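Local coordinates for protein L-lysine 6-oxidase (Marinomonas mediterranea, PDB 3WEU) that oxidises the side-chain amine of L-lysine with a cysteine tryptophylquinone cofactor, releasing hydrogen peroxide that kills bacteria, at residues A[342-350]-A[373-381]. Residues are numbered along the deposited sequence; the frame is centred on the assembly and turned at random.
Sequences YYNYFRQLD and ILPLMPMNS
A single beta bridge pairs Phe346, just past helix 336-344, with Met377 in the irregular run that leads to strand 381-382. Two backbone bonds make it: Met377 N donates to Tyr345 O (2.8 Å), and Arg347 N to Met377 O (2.9 Å). A water donates to both Met377 O and Arg347 O, so Met377 O takes two hydrogen bonds.

The rings of Tyr345 and Phe346 each receive one aliphatic carbon over the centre of a face. Leu374 CD2 stands 3.5 Å above the Tyr345 ring plane, almost on its normal, while Leu376 CD2 lies at that ring's edge. With CG anti to the backbone N (chi1 -176°), Leu374 reaches out to the tyrosine. The Phe346 ring takes Met377 CB in the same way, 2° off the normal. Bending at chi2 and chi3 turns the rest of Met377 back above this face, giving a more distant Met-aromatic contact with SD 5.5 Å from the ring centroid.

Arg347 runs extended from CG to NE past Leu376 CB and lays one guanidinium face over the Leu376-Met377 peptide. At the guanidinium edge, NH1 makes a weak bond to Pro378 O (2.9 Å), and NH2 a weak one to Met379 SD. Carbonyls of Val363, Leu364 and Leu403 accept from NE, NH2 and NH1, so the buried cation is ringed largely by backbone oxygens. Helix 407-418 backs Phe346, and Met377 also packs on helix 295-308. The whole is an isolated parallel-type beta bridge between loops, reinforced by CH-pi packing and an arginine that ties several chain segments together.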
ATOM      1  N   TYR A 342      38.241  -4.698 -35.137  1.00 15.69           N
ATOM      2  CA  TYR A 342      37.654  -5.445 -34.018  1.00 14.73           C
ATOM      3  C   TYR A 342      37.888  -4.662 -32.715  1.00 14.85           C
ATOM      4  O   TYR A 342      36.981  -4.367 -31.965  1.00 13.40           O
ATOM      5  CB  TYR A 342      38.316  -6.851 -33.976  1.00 14.94           C
ATOM      6  CG  TYR A 342      37.867  -7.821 -32.925  1.00 13.49           C
ATOM      7  CD1 TYR A 342      38.074  -7.585 -31.570  1.00 13.70           C
ATOM      8  CD2 TYR A 342      37.249  -9.025 -33.288  1.00 12.43           C
ATOM      9  CE1 TYR A 342      37.659  -8.509 -30.589  1.00 12.83           C
ATOM     10  CE2 TYR A 342      36.812  -9.916 -32.313  1.00 11.71           C
ATOM     11  CZ  TYR A 342      37.038  -9.669 -30.976  1.00 11.92           C
ATOM     12  OH  TYR A 342      36.584 -10.564 -30.027  1.00 12.54           O
ATOM     13  N   TYR A 343      39.131  -4.249 -32.489  1.00 14.53           N
ATOM     14  CA  TYR A 343      39.491  -3.498 -31.323  1.00 14.17           C
ATOM     15  C   TYR A 343      38.817  -2.124 -31.227  1.00 13.25           C
ATOM     16  O   TYR A 343      38.396  -1.700 -30.157  1.00 11.57           O
ATOM     17  CB  TYR A 343      41.024  -3.258 -31.331  1.00 14.66           C
ATOM     18  CG  TYR A 343      41.478  -2.304 -30.262  1.00 13.52           C
ATOM     19  CD1 TYR A 343      41.599  -2.696 -28.959  1.00 13.62           C
ATOM     20  CD2 TYR A 343      41.802  -0.988 -30.557  1.00 16.05           C
ATOM     21  CE1 TYR A 343      42.049  -1.804 -27.957  1.00 15.28           C
ATOM     22  CE2 TYR A 343      42.242  -0.101 -29.591  1.00 15.98           C
ATOM     23  CZ  TYR A 343      42.365  -0.519 -28.272  1.00 16.93           C
ATOM     24  OH  TYR A 343      42.747   0.369 -27.271  1.00 17.96           O
ATOM     25  N   ASN A 344      38.705  -1.468 -32.365  1.00 13.20           N
ATOM     26  CA  ASN A 344      38.153  -0.107 -32.375  1.00 15.68           C
ATOM     27  C   ASN A 344      36.654  -0.102 -32.131  1.00 15.14           C
ATOM     28  O   ASN A 344      36.085   0.950 -31.905  1.00 16.21           O
ATOM     29  CB  ASN A 344      38.499   0.615 -33.646  1.00 16.36           C
ATOM     30  CG  ASN A 344      39.931   1.109 -33.662  1.00 19.11           C
ATOM     31  OD1 ASN A 344      40.460   1.526 -32.636  1.00 19.22           O
ATOM     32  ND2 ASN A 344      40.443   1.298 -34.863  1.00 19.01           N
ATOM     33  N   TYR A 345      36.016  -1.289 -32.118  1.00 13.20           N
ATOM     34  CA  TYR A 345      34.630  -1.371 -31.686  1.00 12.24           C
ATOM     35  C   TYR A 345      34.441  -1.494 -30.194  1.00 13.76           C
ATOM     36  O   TYR A 345      33.268  -1.455 -29.701  1.00 13.74           O
ATOM     37  CB  TYR A 345      33.957  -2.544 -32.392  1.00 12.96           C
ATOM     38  CG  TYR A 345      33.509  -2.299 -33.829  1.00 14.24           C
ATOM     39  CD1 TYR A 345      32.797  -1.122 -34.197  1.00 14.16           C
ATOM     40  CD2 TYR A 345      33.741  -3.241 -34.820  1.00 12.96           C
ATOM     41  CE1 TYR A 345      32.319  -0.945 -35.527  1.00 14.21           C
ATOM     42  CE2 TYR A 345      33.284  -3.056 -36.141  1.00 12.44           C
ATOM     43  CZ  TYR A 345      32.550  -1.946 -36.457  1.00 13.56           C
ATOM     44  OH  TYR A 345      32.093  -1.790 -37.678  1.00 13.27           O
ATOM     45  N   PHE A 346      35.543  -1.638 -29.443  1.00 13.19           N
ATOM     46  CA  PHE A 346      35.479  -1.633 -27.968  1.00 13.29           C
ATOM     47  C   PHE A 346      35.495  -0.224 -27.463  1.00 13.85           C
ATOM     48  O   PHE A 346      36.220   0.617 -27.971  1.00 13.98           O
ATOM     49  CB  PHE A 346      36.573  -2.496 -27.357  1.00 13.30           C
ATOM     50  CG  PHE A 346      36.278  -3.981 -27.491  1.00 13.22           C
ATOM     51  CD1 PHE A 346      36.295  -4.614 -28.713  1.00 13.54           C
ATOM     52  CD2 PHE A 346      35.983  -4.700 -26.375  1.00 14.03           C
ATOM     53  CE1 PHE A 346      35.976  -5.961 -28.835  1.00 14.36           C
ATOM     54  CE2 PHE A 346      35.653  -6.041 -26.439  1.00 13.99           C
ATOM     55  CZ  PHE A 346      35.634  -6.682 -27.671  1.00 13.72           C
ATOM     56  N   ARG A 347      34.618   0.052 -26.478  1.00 13.50           N
ATOM     57  CA  ARG A 347      34.643   1.355 -25.804  1.00 13.16           C
ATOM     58  C   ARG A 347      35.919   1.533 -25.004  1.00 14.74           C
ATOM     59  O   ARG A 347      36.345   0.650 -24.214  1.00 14.14           O
ATOM     60  CB  ARG A 347      33.443   1.577 -24.895  1.00 12.50           C
ATOM     61  CG  ARG A 347      32.087   1.446 -25.574  1.00 13.08           C
ATOM     62  CD  ARG A 347      30.958   1.985 -24.664  1.00 13.30           C
ATOM     63  NE  ARG A 347      29.729   1.708 -25.391  1.00 13.16           N
ATOM     64  CZ  ARG A 347      29.140   0.500 -25.470  1.00 13.10           C
ATOM     65  NH1 ARG A 347      29.547  -0.534 -24.801  1.00 12.28           N
ATOM     66  NH2 ARG A 347      28.081   0.352 -26.217  1.00 14.34           N
ATOM     67  N   GLN A 348      36.568   2.680 -25.252  1.00 15.98           N
ATOM     68  CA  GLN A 348      37.643   3.123 -24.381  1.00 16.31           C
ATOM     69  C   GLN A 348      37.035   3.437 -23.021  1.00 15.96           C
ATOM     70  O   GLN A 348      35.805   3.654 -22.905  1.00 15.43           O
ATOM     71  CB  GLN A 348      38.321   4.338 -25.030  1.00 15.55           C
ATOM     72  CG  GLN A 348      39.030   4.001 -26.338  1.00 16.93           C
ATOM     73  CD  GLN A 348      40.314   3.194 -26.127  1.00 17.60           C
ATOM     74  OE1 GLN A 348      41.106   3.510 -25.272  1.00 18.94           O
ATOM     75  NE2 GLN A 348      40.459   2.099 -26.825  1.00 18.58           N
ATOM     76  N   LEU A 349      37.876   3.467 -21.980  1.00 17.52           N
ATOM     77  CA  LEU A 349      37.426   3.805 -20.634  1.00 16.07           C
ATOM     78  C   LEU A 349      37.227   5.285 -20.415  1.00 17.67           C
ATOM     79  O   LEU A 349      38.057   6.051 -20.881  1.00 14.16           O
ATOM     80  CB  LEU A 349      38.362   3.306 -19.526  1.00 16.69           C
ATOM     81  CG  LEU A 349      38.259   1.799 -19.224  1.00 17.55           C
ATOM     82  CD1 LEU A 349      38.798   0.992 -20.394  1.00 19.18           C
ATOM     83  CD2 LEU A 349      39.042   1.455 -17.958  1.00 20.57           C
ATOM     84  N   ASP A 350      36.166   5.662 -19.704  1.00 14.50           N
ATOM     85  CA  ASP A 350      36.018   7.049 -19.291  1.00 17.22           C
ATOM     86  C   ASP A 350      37.134   7.383 -18.290  1.00 19.69           C
ATOM     87  O   ASP A 350      37.597   6.533 -17.533  1.00 17.93           O
ATOM     88  CB  ASP A 350      34.696   7.287 -18.557  1.00 17.26           C
ATOM     89  CG  ASP A 350      33.517   7.378 -19.490  1.00 16.94           C
ATOM     90  OD1 ASP A 350      33.717   7.153 -20.691  1.00 17.64           O
ATOM     91  OD2 ASP A 350      32.377   7.625 -19.014  1.00 18.83           O
ATOM     92  N   ILE A 373      26.176   1.140 -38.443  1.00 13.82           N
ATOM     93  CA  ILE A 373      25.648   1.052 -37.091  1.00 13.22           C
ATOM     94  C   ILE A 373      25.903  -0.284 -36.390  1.00 13.32           C
ATOM     95  O   ILE A 373      25.383  -1.337 -36.793  1.00 12.12           O
ATOM     96  CB  ILE A 373      24.159   1.291 -37.103  1.00 13.96           C
ATOM     97  CG1 ILE A 373      23.878   2.633 -37.733  1.00 15.51           C
ATOM     98  CG2 ILE A 373      23.610   1.304 -35.715  1.00 15.05           C
ATOM     99  CD1 ILE A 373      22.435   2.893 -38.073  1.00 16.42           C
ATOM    100  N   LEU A 374      26.657  -0.218 -35.325  1.00 13.95           N
ATOM    101  CA  LEU A 374      26.933  -1.404 -34.458  1.00 13.54           C
ATOM    102  C   LEU A 374      27.053  -0.932 -33.035  1.00 13.03           C
ATOM    103  O   LEU A 374      27.744   0.054 -32.793  1.00 12.99           O
ATOM    104  CB  LEU A 374      28.273  -2.112 -34.853  1.00 12.83           C
ATOM    105  CG  LEU A 374      28.620  -3.385 -34.105  1.00 12.37           C
ATOM    106  CD1 LEU A 374      27.625  -4.495 -34.488  1.00 12.28           C
ATOM    107  CD2 LEU A 374      30.047  -3.789 -34.491  1.00 13.63           C
ATOM    108  N   PRO A 375      26.427  -1.642 -32.077  1.00 12.58           N
ATOM    109  CA  PRO A 375      26.659  -1.311 -30.631  1.00 12.61           C
ATOM    110  C   PRO A 375      28.078  -1.616 -30.248  1.00 12.82           C
ATOM    111  O   PRO A 375      28.593  -2.718 -30.548  1.00 13.71           O
ATOM    112  CB  PRO A 375      25.675  -2.242 -29.863  1.00 13.54           C
ATOM    113  CG  PRO A 375      24.568  -2.535 -30.907  1.00 13.65           C
ATOM    114  CD  PRO A 375      25.325  -2.613 -32.254  1.00 14.16           C
ATOM    115  N   LEU A 376      28.704  -0.662 -29.567  1.00 11.72           N
ATOM    116  CA  LEU A 376      30.048  -0.833 -29.129  1.00 12.45           C
ATOM    117  C   LEU A 376      30.190  -1.824 -27.982  1.00 12.71           C
ATOM    118  O   LEU A 376      29.187  -2.201 -27.376  1.00 13.62           O
ATOM    119  CB  LEU A 376      30.648   0.522 -28.805  1.00 11.55           C
ATOM    120  CG  LEU A 376      30.661   1.552 -29.936  1.00 12.84           C
ATOM    121  CD1 LEU A 376      31.191   2.875 -29.412  1.00 13.99           C
ATOM    122  CD2 LEU A 376      31.541   1.107 -31.096  1.00 15.56           C
ATOM    123  N   MET A 377      31.430  -2.314 -27.781  1.00 11.40           N
ATOM    124  CA  MET A 377      31.676  -3.519 -27.040  1.00 12.21           C
ATOM    125  C   MET A 377      32.364  -3.268 -25.704  1.00 12.90           C
ATOM    126  O   MET A 377      33.206  -2.366 -25.589  1.00 13.17           O
ATOM    127  CB  MET A 377      32.562  -4.466 -27.863  1.00 13.20           C
ATOM    128  CG  MET A 377      31.758  -5.085 -29.013  1.00 13.16           C
ATOM    129  SD  MET A 377      30.637  -6.358 -28.414  1.00 14.23           S
ATOM    130  CE  MET A 377      31.795  -7.590 -27.907  1.00 14.58           C
ATOM    131  N   PRO A 378      32.076  -4.118 -24.716  1.00 12.74           N
ATOM    132  CA  PRO A 378      31.027  -5.126 -24.728  1.00 13.57           C
ATOM    133  C   PRO A 378      29.672  -4.369 -24.637  1.00 12.39           C
ATOM    134  O   PRO A 378      29.605  -3.284 -24.033  1.00 12.41           O
ATOM    135  CB  PRO A 378      31.306  -5.940 -23.472  1.00 13.98           C
ATOM    136  CG  PRO A 378      32.224  -5.133 -22.668  1.00 15.32           C
ATOM    137  CD  PRO A 378      32.805  -4.058 -23.467  1.00 13.62           C
ATOM    138  N   MET A 379      28.644  -4.929 -25.241  1.00 12.04           N
ATOM    139  CA  MET A 379      27.318  -4.298 -25.209  1.00 12.64           C
ATOM    140  C   MET A 379      26.511  -4.711 -23.965  1.00 12.95           C
ATOM    141  O   MET A 379      25.951  -5.835 -23.893  1.00 14.53           O
ATOM    142  CB  MET A 379      26.563  -4.589 -26.464  1.00 13.53           C
ATOM    143  CG  MET A 379      25.213  -3.849 -26.551  1.00 15.42           C
ATOM    144  SD  MET A 379      25.353  -2.049 -26.342  1.00 16.13           S
ATOM    145  CE  MET A 379      24.177  -1.892 -24.963  1.00 14.69           C
ATOM    146  N   ASN A 380      26.421  -3.771 -23.019  1.00 12.97           N
ATOM    147  CA  ASN A 380      25.920  -3.996 -21.665  1.00 13.64           C
ATOM    148  C   ASN A 380      25.888  -2.624 -21.002  1.00 13.97           C
ATOM    149  O   ASN A 380      26.548  -1.640 -21.458  1.00 13.05           O
ATOM    150  CB  ASN A 380      26.849  -4.916 -20.897  1.00 15.65           C
ATOM    151  CG  ASN A 380      26.210  -5.602 -19.691  1.00 16.27           C
ATOM    152  OD1 ASN A 380      25.657  -6.706 -19.811  1.00 14.62           O
ATOM    153  ND2 ASN A 380      26.388  -4.991 -18.471  1.00 14.50           N
ATOM    154  N   SER A 381      25.071  -2.520 -19.961  1.00 13.50           N
ATOM    155  CA  SER A 381      25.114  -1.332 -19.110  1.00 13.17           C
ATOM    156  C   SER A 381      26.468  -1.132 -18.488  1.00 14.11           C
ATOM    157  O   SER A 381      27.213  -2.111 -18.215  1.00 13.63           O
ATOM    158  CB  SER A 381      24.128  -1.463 -17.996  1.00 13.80           C
ATOM    159  OG  SER A 381      24.083  -0.274 -17.265  1.00 13.13           O
TER
HETATM  160  O   HOH W   1      35.630  -1.927 -23.833  1.00 12.17           O